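Local coordinates for protein DOA1 (Saccharomyces cerevisiae, PDB 3ODT) that probably binds ubiquitin through its seven-bladed WD40 beta-propeller domain, a role linked to the turnover of F-box proteins, at residues Lys15-Val21 against Gly283-Val289; Cys242-Val248 against Thr263-Ile269. All coordinates share one frame. Residues are numbered along the deposited sequence.

Interaction 1: residues Lys15-Val21 against Gly283-Val289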
ATOM      1  N   LYS A  15      -6.879  -2.915  18.203  1.00  9.73           N
ATOM      2  CA  LYS A  15      -8.073  -3.722  18.084  1.00  9.44           C
ATOM      3  C   LYS A  15      -9.298  -2.823  17.878  1.00 10.37           C
ATOM      4  O   LYS A  15      -9.449  -1.834  18.557  1.00 13.10           O
ATOM      5  CB  LYS A  15      -8.227  -4.556  19.366  1.00 14.07           C
ATOM      6  CG  LYS A  15      -9.409  -5.498  19.379  1.00 21.71           C
ATOM      7  CD  LYS A  15      -9.467  -6.345  20.634  1.00 24.94           C
ATOM      8  CE  LYS A  15     -10.641  -7.380  20.525  1.00 38.32           C
ATOM      9  NZ  LYS A  15     -10.851  -8.292  21.695  1.00 48.60           N
ATOM     10  N   GLY A  16     -10.149  -3.179  16.927  1.00  9.52           N
ATOM     11  CA  GLY A  16     -11.387  -2.458  16.719  1.00 10.65           C
ATOM     12  C   GLY A  16     -12.112  -2.889  15.454  1.00  8.20           C
ATOM     13  O   GLY A  16     -13.341  -2.953  15.431  1.00 11.70           O
ATOM     14  N   HIS A  17     -11.369  -3.170  14.388  1.00  8.46           N
ATOM     15  CA  HIS A  17     -12.020  -3.607  13.171  1.00  7.64           C
ATOM     16  C   HIS A  17     -12.708  -4.957  13.375  1.00  7.71           C
ATOM     17  O   HIS A  17     -12.212  -5.829  14.090  1.00  9.23           O
ATOM     18  CB  HIS A  17     -11.006  -3.712  12.023  1.00  7.45           C
ATOM     19  CG  HIS A  17     -10.618  -2.395  11.429  1.00  6.90           C
ATOM     20  ND1 HIS A  17     -11.514  -1.596  10.765  1.00  7.83           N
ATOM     21  CD2 HIS A  17      -9.431  -1.733  11.420  1.00  8.76           C
ATOM     22  CE1 HIS A  17     -10.893  -0.514  10.328  1.00  8.24           C
ATOM     23  NE2 HIS A  17      -9.634  -0.570  10.727  1.00  8.36           N
ATOM     24  N   ASP A  18     -13.826  -5.150  12.684  1.00  7.02           N
ATOM     25  CA  ASP A  18     -14.584  -6.389  12.800  1.00  7.46           C
ATOM     26  C   ASP A  18     -14.402  -7.353  11.606  1.00  9.47           C
ATOM     27  O   ASP A  18     -15.005  -8.424  11.582  1.00 10.37           O
ATOM     28  CB  ASP A  18     -16.062  -6.060  12.945  1.00  9.90           C
ATOM     29  CG  ASP A  18     -16.344  -5.284  14.198  1.00 10.30           C
ATOM     30  OD1 ASP A  18     -15.733  -5.622  15.247  1.00 11.70           O
ATOM     31  OD2 ASP A  18     -17.196  -4.371  14.130  1.00 12.88           O
ATOM     32  N   GLN A  19     -13.640  -6.927  10.596  1.00  7.75           N
ATOM     33  CA  GLN A  19     -13.278  -7.796   9.481  1.00  7.38           C
ATOM     34  C   GLN A  19     -11.861  -7.446   9.028  1.00  7.45           C
ATOM     35  O   GLN A  19     -11.226  -6.565   9.604  1.00  7.85           O
ATOM     36  CB  GLN A  19     -14.275  -7.645   8.323  1.00  8.70           C
ATOM     37  CG  GLN A  19     -15.701  -8.047   8.655  1.00 11.52           C
ATOM     38  CD  GLN A  19     -15.880  -9.532   8.870  1.00 12.46           C
ATOM     39  OE1 GLN A  19     -15.067 -10.343   8.418  1.00 15.94           O
ATOM     40  NE2 GLN A  19     -16.963  -9.907   9.571  1.00 17.62           N
ATOM     41  N   ASP A  20     -11.366  -8.127   7.999  1.00  7.66           N
ATOM     42  CA  ASP A  20      -9.963  -8.001   7.665  1.00  7.46           C
ATOM     43  C   ASP A  20      -9.566  -6.547   7.510  1.00  8.56           C
ATOM     44  O   ASP A  20     -10.304  -5.756   6.906  1.00  8.17           O
ATOM     45  CB  ASP A  20      -9.624  -8.715   6.345  1.00  7.55           C
ATOM     46  CG  ASP A  20      -9.719 -10.218   6.438  1.00 10.10           C
ATOM     47  OD1 ASP A  20     -10.392 -10.735   7.329  1.00 15.36           O
ATOM     48  OD2 ASP A  20      -9.087 -10.882   5.610  1.00  8.93           O
ATOM     49  N   VAL A  21      -8.356  -6.225   7.990  1.00  6.57           N
ATOM     50  CA  VAL A  21      -7.745  -4.931   7.701  1.00  7.84           C
ATOM     51  C   VAL A  21      -7.008  -5.055   6.369  1.00  7.50           C
ATOM     52  O   VAL A  21      -6.069  -5.826   6.222  1.00  8.64           O
ATOM     53  CB  VAL A  21      -6.780  -4.499   8.802  1.00  7.45           C
ATOM     54  CG1 VAL A  21      -6.155  -3.159   8.451  1.00 11.60           C
ATOM     55  CG2 VAL A  21      -7.502  -4.439  10.139  1.00 10.98           C
ATOM     56  N   GLY A 283      -1.479  -4.522   8.666  1.00  7.11           N
ATOM     57  CA  GLY A 283      -2.888  -4.872   8.652  1.00  6.35           C
ATOM     58  C   GLY A 283      -3.063  -6.323   8.223  1.00  5.78           C
ATOM     59  O   GLY A 283      -2.543  -6.743   7.202  1.00  7.20           O
ATOM     60  N   SER A 284      -3.861  -7.080   8.975  1.00  6.15           N
ATOM     61  CA  SER A 284      -3.978  -8.511   8.753  1.00  7.25           C
ATOM     62  C   SER A 284      -5.404  -9.058   8.831  1.00  7.21           C
ATOM     63  O   SER A 284      -6.375  -8.359   9.212  1.00  7.43           O
ATOM     64  CB  SER A 284      -3.034  -9.272   9.685  1.00  9.22           C
ATOM     65  OG  SER A 284      -3.154  -8.825  11.005  1.00 13.14           O
ATOM     66  N   SER A 285      -5.534 -10.325   8.459  1.00  6.93           N
ATOM     67  CA  SER A 285      -6.836 -10.956   8.359  1.00  6.68           C
ATOM     68  C   SER A 285      -7.490 -11.298   9.706  1.00  8.74           C
ATOM     69  O   SER A 285      -8.657 -11.682   9.745  1.00 10.10           O
ATOM     70  CB  SER A 285      -6.710 -12.242   7.553  1.00  8.36           C
ATOM     71  OG  SER A 285      -5.814 -13.135   8.173  1.00  8.02           O
ATOM     72  N   ASP A 286      -6.732 -11.169  10.793  1.00  8.29           N
ATOM     73  CA  ASP A 286      -7.303 -11.366  12.124  1.00 11.28           C
ATOM     74  C   ASP A 286      -8.001 -10.096  12.609  1.00 11.35           C
ATOM     75  O   ASP A 286      -8.380  -9.987  13.765  1.00 11.31           O
ATOM     76  CB  ASP A 286      -6.239 -11.819  13.120  1.00  8.78           C
ATOM     77  CG  ASP A 286      -5.060 -10.882  13.196  1.00  9.46           C
ATOM     78  OD1 ASP A 286      -5.019  -9.888  12.471  1.00 10.27           O
ATOM     79  OD2 ASP A 286      -4.153 -11.164  13.997  1.00 13.54           O
ATOM     80  N   ASN A 287      -8.091  -9.114  11.719  1.00  8.63           N
ATOM     81  CA  ASN A 287      -8.825  -7.860  11.931  1.00  8.45           C
ATOM     82  C   ASN A 287      -8.073  -6.874  12.800  1.00  8.51           C
ATOM     83  O   ASN A 287      -8.631  -5.876  13.255  1.00  8.65           O
ATOM     84  CB  ASN A 287     -10.227  -8.097  12.503  1.00  9.26           C
ATOM     85  CG  ASN A 287     -10.994  -9.205  11.777  1.00  8.88           C
ATOM     86  OD1 ASN A 287     -10.701  -9.596  10.629  1.00 10.27           O
ATOM     87  ND2 ASN A 287     -12.007  -9.707  12.446  1.00 14.56           N
ATOM     88  N   LEU A 288      -6.798  -7.153  13.014  1.00  7.50           N
ATOM     89  CA  LEU A 288      -5.940  -6.305  13.806  1.00 10.01           C
ATOM     90  C   LEU A 288      -5.022  -5.429  12.949  1.00  7.53           C
ATOM     91  O   LEU A 288      -4.574  -5.826  11.864  1.00  7.76           O
ATOM     92  CB  LEU A 288      -5.055  -7.162  14.719  1.00 10.62           C
ATOM     93  CG  LEU A 288      -5.794  -7.918  15.806  1.00  9.62           C
ATOM     94  CD1 LEU A 288      -4.842  -8.842  16.506  1.00 11.91           C
ATOM     95  CD2 LEU A 288      -6.498  -6.933  16.764  1.00 12.15           C
ATOM     96  N   VAL A 289      -4.723  -4.270  13.503  1.00  7.16           N
ATOM     97  CA  VAL A 289      -3.571  -3.480  13.104  1.00  7.79           C
ATOM     98  C   VAL A 289      -2.491  -3.714  14.171  1.00  8.14           C
ATOM     99  O   VAL A 289      -2.787  -3.766  15.371  1.00  9.57           O
ATOM    100  CB  VAL A 289      -3.953  -1.986  13.021  1.00  8.01           C
ATOM    101  CG1 VAL A 289      -2.731  -1.168  12.717  1.00  9.77           C
ATOM    102  CG2 VAL A 289      -5.050  -1.738  11.974  1.00 10.40           C
TER
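This is a WD40 propeller at its point of closure: the loop leaving strand 9-14, the N-terminal strand that completes the last blade, passes over the S284-N287 type I turn of that same blade and enters strand 21-26, the innermost strand of the next. K15 starts the crossing, its CA 3.8 Å from L288 CD2 while the extended side chain runs off to solvent. H17, of the G16-H17 pair characteristic of WD40 repeats, faces the turn with its backbone, its O lying 3.4 Å from N287 CB. Its ring is hydrogen-bonded within the next blade to S34 and D38, as in the WD40 structural tetrad, and meets V289 CG2 edge-on, 4.4 Å from H17 CD2. Past D18 and Q19 the chain skirts N287, whose left-handed backbone finishes the turn. D20, S285 and N287 bind a calcium ion here, consistent with the bunching of oxygens: D20 OD1 is 3.1 Å from S285 O, and N287 OD1 is 3.1 Å from S285 O. D20 OD2 takes a hydrogen bond from W270. V21 then begins its strand, its CG1 4.0 Å from V289 CG2 and its CG2 3.6 Å from N287 O. A CB on G283 would clash with V21 CG1, and the one hydrogen bond joining the segments runs from V21 N to S284 O at 3.2 Å.

Interaction 2: residues Cys242-Val248 against Thr263-Ile269; sequences CGEDRTV and TLPAISI
S268 OG donates to E244 OE1 at 2.6 Å, and the same carboxylate oxygen is hydrogen-bonded to Y229. Three further hydrogen bonds cross: I269 N to G243 O (3.0 Å, 160°), L264 N to R246 O (2.9 Å, 171°) and R246 NH1 to L264 O (2.9 Å). Residues G243-R246 form a type I turn between strands 239-243 and 247-251, R246 being left-handed (phi/psi 74/14). D245, chi1 p, closes an Asx turn, its OD1 accepting from T247 N (3.1 Å) and T247 OG1 (2.7 Å). T247 pairs antiparallel with T263 as a non-hydrogen-bonded pair, CA-CA 4.5 Å. The chain then leaves the sheet, makes an inverse gamma turn centred on P265, and returns so that I269 lies beside G243 (CA-CA 4.9 Å). R246 (chi1 m, chi2 t, chi3 m) lies along this arc, T263 CG2 over one face of its guanidinium, 3.6 Å from NH1. Inside, I269 CG2 packs on C242 CB (3.7 Å) and V248 CG2 (3.9 Å). This is the propeller's blade-to-blade connection folding over the preceding blade's hairpin. Backbone bonds fix both its ends on the turn, E244 and R246 add side-chain links, and I269 seals the apolar interior.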
ATOM      1  N   CYS A 242       4.941  -8.241   2.950  1.00  5.97           N
ATOM      2  CA  CYS A 242       4.038  -9.121   3.660  1.00  6.04           C
ATOM      3  C   CYS A 242       3.165  -9.887   2.699  1.00  6.26           C
ATOM      4  O   CYS A 242       2.985  -9.500   1.538  1.00  7.29           O
ATOM      5  CB  CYS A 242       3.166  -8.326   4.637  1.00  8.49           C
ATOM      6  SG  CYS A 242       1.940  -7.246   3.873  1.00  7.51           S
ATOM      7  N   GLY A 243       2.583 -10.985   3.176  1.00  7.19           N
ATOM      8  CA  GLY A 243       1.702 -11.736   2.315  1.00  8.28           C
ATOM      9  C   GLY A 243       0.950 -12.894   2.946  1.00  6.72           C
ATOM     10  O   GLY A 243       0.656 -12.948   4.143  1.00  7.97           O
ATOM     11  N   GLU A 244       0.622 -13.818   2.069  1.00  6.48           N
ATOM     12  CA  GLU A 244      -0.305 -14.869   2.339  1.00  5.60           C
ATOM     13  C   GLU A 244       0.285 -15.966   3.241  1.00  7.33           C
ATOM     14  O   GLU A 244      -0.447 -16.759   3.835  1.00  7.12           O
ATOM     15  CB  GLU A 244      -0.805 -15.406   0.987  1.00  8.56           C
ATOM     16  CG  GLU A 244      -1.883 -16.499   1.050  1.00  8.13           C
ATOM     17  CD  GLU A 244      -3.075 -16.130   1.923  1.00  6.52           C
ATOM     18  OE1 GLU A 244      -3.568 -14.987   1.836  1.00  8.24           O
ATOM     19  OE2 GLU A 244      -3.540 -17.013   2.670  1.00  6.86           O
ATOM     20  N   ASP A 245       1.605 -15.976   3.388  1.00  5.90           N
ATOM     21  CA  ASP A 245       2.274 -16.956   4.255  1.00  5.95           C
ATOM     22  C   ASP A 245       2.365 -16.548   5.723  1.00  7.10           C
ATOM     23  O   ASP A 245       3.099 -17.156   6.501  1.00  8.46           O
ATOM     24  CB  ASP A 245       3.644 -17.301   3.716  1.00  7.74           C
ATOM     25  CG  ASP A 245       4.631 -16.139   3.809  1.00  8.56           C
ATOM     26  OD1 ASP A 245       4.210 -15.060   4.286  1.00  8.33           O
ATOM     27  OD2 ASP A 245       5.835 -16.357   3.449  1.00 11.09           O
ATOM     28  N   ARG A 246       1.565 -15.551   6.100  1.00  6.29           N
ATOM     29  CA  ARG A 246       1.422 -15.082   7.482  1.00  7.31           C
ATOM     30  C   ARG A 246       2.617 -14.284   7.968  1.00  5.80           C
ATOM     31  O   ARG A 246       2.737 -14.030   9.175  1.00  7.88           O
ATOM     32  CB  ARG A 246       1.119 -16.233   8.459  1.00  8.54           C
ATOM     33  CG  ARG A 246       0.080 -17.217   7.941  1.00  7.90           C
ATOM     34  CD  ARG A 246      -0.394 -18.157   9.024  1.00 11.19           C
ATOM     35  NE  ARG A 246       0.586 -19.153   9.456  1.00 15.73           N
ATOM     36  CZ  ARG A 246       1.182 -19.175  10.648  1.00 13.81           C
ATOM     37  NH1 ARG A 246       0.978 -18.205  11.541  1.00 12.20           N
ATOM     38  NH2 ARG A 246       2.022 -20.157  10.946  1.00 22.17           N
ATOM     39  N   THR A 247       3.474 -13.865   7.053  1.00  5.90           N
ATOM     40  CA  THR A 247       4.694 -13.196   7.455  1.00  6.35           C
ATOM     41  C   THR A 247       4.773 -11.733   6.990  1.00  6.19           C
ATOM     42  O   THR A 247       4.237 -11.330   5.944  1.00  7.91           O
ATOM     43  CB  THR A 247       5.989 -13.920   7.003  1.00  7.49           C
ATOM     44  OG1 THR A 247       6.186 -13.790   5.592  1.00  8.37           O
ATOM     45  CG2 THR A 247       6.001 -15.394   7.460  1.00  8.31           C
ATOM     46  N   VAL A 248       5.499 -10.972   7.803  1.00  5.92           N
ATOM     47  CA  VAL A 248       6.079  -9.677   7.452  1.00  6.61           C
ATOM     48  C   VAL A 248       7.574  -9.922   7.387  1.00  5.87           C
ATOM     49  O   VAL A 248       8.140 -10.530   8.302  1.00  7.48           O
ATOM     50  CB  VAL A 248       5.771  -8.599   8.515  1.00  9.08           C
ATOM     51  CG1 VAL A 248       6.474  -7.299   8.158  1.00  8.66           C
ATOM     52  CG2 VAL A 248       4.258  -8.383   8.605  1.00  8.90           C
ATOM     53  N   THR A 263       6.252 -13.780  12.016  1.00  8.71           N
ATOM     54  CA  THR A 263       5.142 -14.651  11.724  1.00  9.88           C
ATOM     55  C   THR A 263       4.003 -14.300  12.657  1.00  9.00           C
ATOM     56  O   THR A 263       4.183 -14.214  13.859  1.00 11.49           O
ATOM     57  CB  THR A 263       5.522 -16.108  11.889  1.00 10.80           C
ATOM     58  OG1 THR A 263       6.608 -16.413  11.008  1.00 12.02           O
ATOM     59  CG2 THR A 263       4.334 -17.001  11.552  1.00 13.23           C
ATOM     60  N   LEU A 264       2.842 -14.050  12.074  1.00  8.24           N
ATOM     61  CA  LEU A 264       1.656 -13.648  12.822  1.00  7.48           C
ATOM     62  C   LEU A 264       0.535 -14.676  12.736  1.00  7.64           C
ATOM     63  O   LEU A 264       0.450 -15.400  11.749  1.00  8.79           O
ATOM     64  CB  LEU A 264       1.145 -12.330  12.251  1.00 10.18           C
ATOM     65  CG  LEU A 264       2.124 -11.150  12.388  1.00 11.41           C
ATOM     66  CD1 LEU A 264       1.576  -9.938  11.704  1.00 13.06           C
ATOM     67  CD2 LEU A 264       2.391 -10.809  13.833  1.00 13.72           C
ATOM     68  N   PRO A 265      -0.340 -14.714  13.768  1.00  7.87           N
ATOM     69  CA  PRO A 265      -1.434 -15.696  13.818  1.00 10.15           C
ATOM     70  C   PRO A 265      -2.646 -15.206  13.015  1.00 11.60           C
ATOM     71  O   PRO A 265      -3.757 -15.060  13.548  1.00 14.05           O
ATOM     72  CB  PRO A 265      -1.750 -15.803  15.322  1.00 15.77           C
ATOM     73  CG  PRO A 265      -1.440 -14.409  15.849  1.00 17.93           C
ATOM     74  CD  PRO A 265      -0.252 -13.925  15.018  1.00 14.69           C
ATOM     75  N   ALA A 266      -2.417 -14.968  11.732  1.00  9.09           N
ATOM     76  CA  ALA A 266      -3.448 -14.538  10.812  1.00  7.57           C
ATOM     77  C   ALA A 266      -3.221 -15.223   9.491  1.00  7.44           C
ATOM     78  O   ALA A 266      -2.090 -15.346   9.043  1.00  9.52           O
ATOM     79  CB  ALA A 266      -3.361 -13.032  10.638  1.00 10.07           C
ATOM     80  N   ILE A 267      -4.280 -15.668   8.824  1.00  8.46           N
ATOM     81  CA  ILE A 267      -4.099 -16.450   7.610  1.00  7.95           C
ATOM     82  C   ILE A 267      -3.497 -15.616   6.465  1.00  6.53           C
ATOM     83  O   ILE A 267      -2.837 -16.188   5.594  1.00  7.55           O
ATOM     84  CB  ILE A 267      -5.386 -17.160   7.123  1.00  9.54           C
ATOM     85  CG1 ILE A 267      -6.487 -16.156   6.782  1.00  8.95           C
ATOM     86  CG2 ILE A 267      -5.826 -18.241   8.148  1.00  9.36           C
ATOM     87  CD1 ILE A 267      -7.740 -16.814   6.248  1.00 13.29           C
ATOM     88  N   SER A 268      -3.729 -14.304   6.476  1.00  7.94           N
ATOM     89  CA  SER A 268      -3.216 -13.396   5.437  1.00  7.30           C
ATOM     90  C   SER A 268      -2.755 -12.091   6.030  1.00  5.78           C
ATOM     91  O   SER A 268      -3.472 -11.492   6.861  1.00  7.77           O
ATOM     92  CB  SER A 268      -4.334 -13.050   4.443  1.00  8.93           C
ATOM     93  OG  SER A 268      -4.934 -14.206   3.887  1.00  8.21           O
ATOM     94  N   ILE A 269      -1.594 -11.602   5.599  1.00  5.96           N
ATOM     95  CA  ILE A 269      -1.141 -10.269   5.994  1.00  6.73           C
ATOM     96  C   ILE A 269      -1.285  -9.356   4.763  1.00  5.47           C
ATOM     97  O   ILE A 269      -0.603  -9.569   3.776  1.00  7.03           O
ATOM     98  CB  ILE A 269       0.325 -10.257   6.464  1.00  7.17           C
ATOM     99  CG1 ILE A 269       0.633 -11.466   7.347  1.00  7.29           C
ATOM    100  CG2 ILE A 269       0.613  -8.908   7.190  1.00  6.96           C
ATOM    101  CD1 ILE A 269      -0.283 -11.629   8.542  1.00  9.89           C
TER

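How the interactions relate
Both interactions hold the same elements of the propeller in successive blades: a connection from an outermost to an innermost strand, laid over the hairpin turn of the blade it leaves. The backbone bond from V21 N in interaction 1 recurs from I269 N in interaction 2. Around it the chemistry differs: a calcium site between D20, S285 and N287 in the partly buried interaction 1, but an S268-E244 hydrogen bond and an arginine reaching a carbonyl in the more buried interaction 2. They also touch, since 263-269 leads into the blade holding 283-289: S285 N lies 2.9 Å from S268 O, probably hydrogen-bonded, and S285 OG receives S268 N.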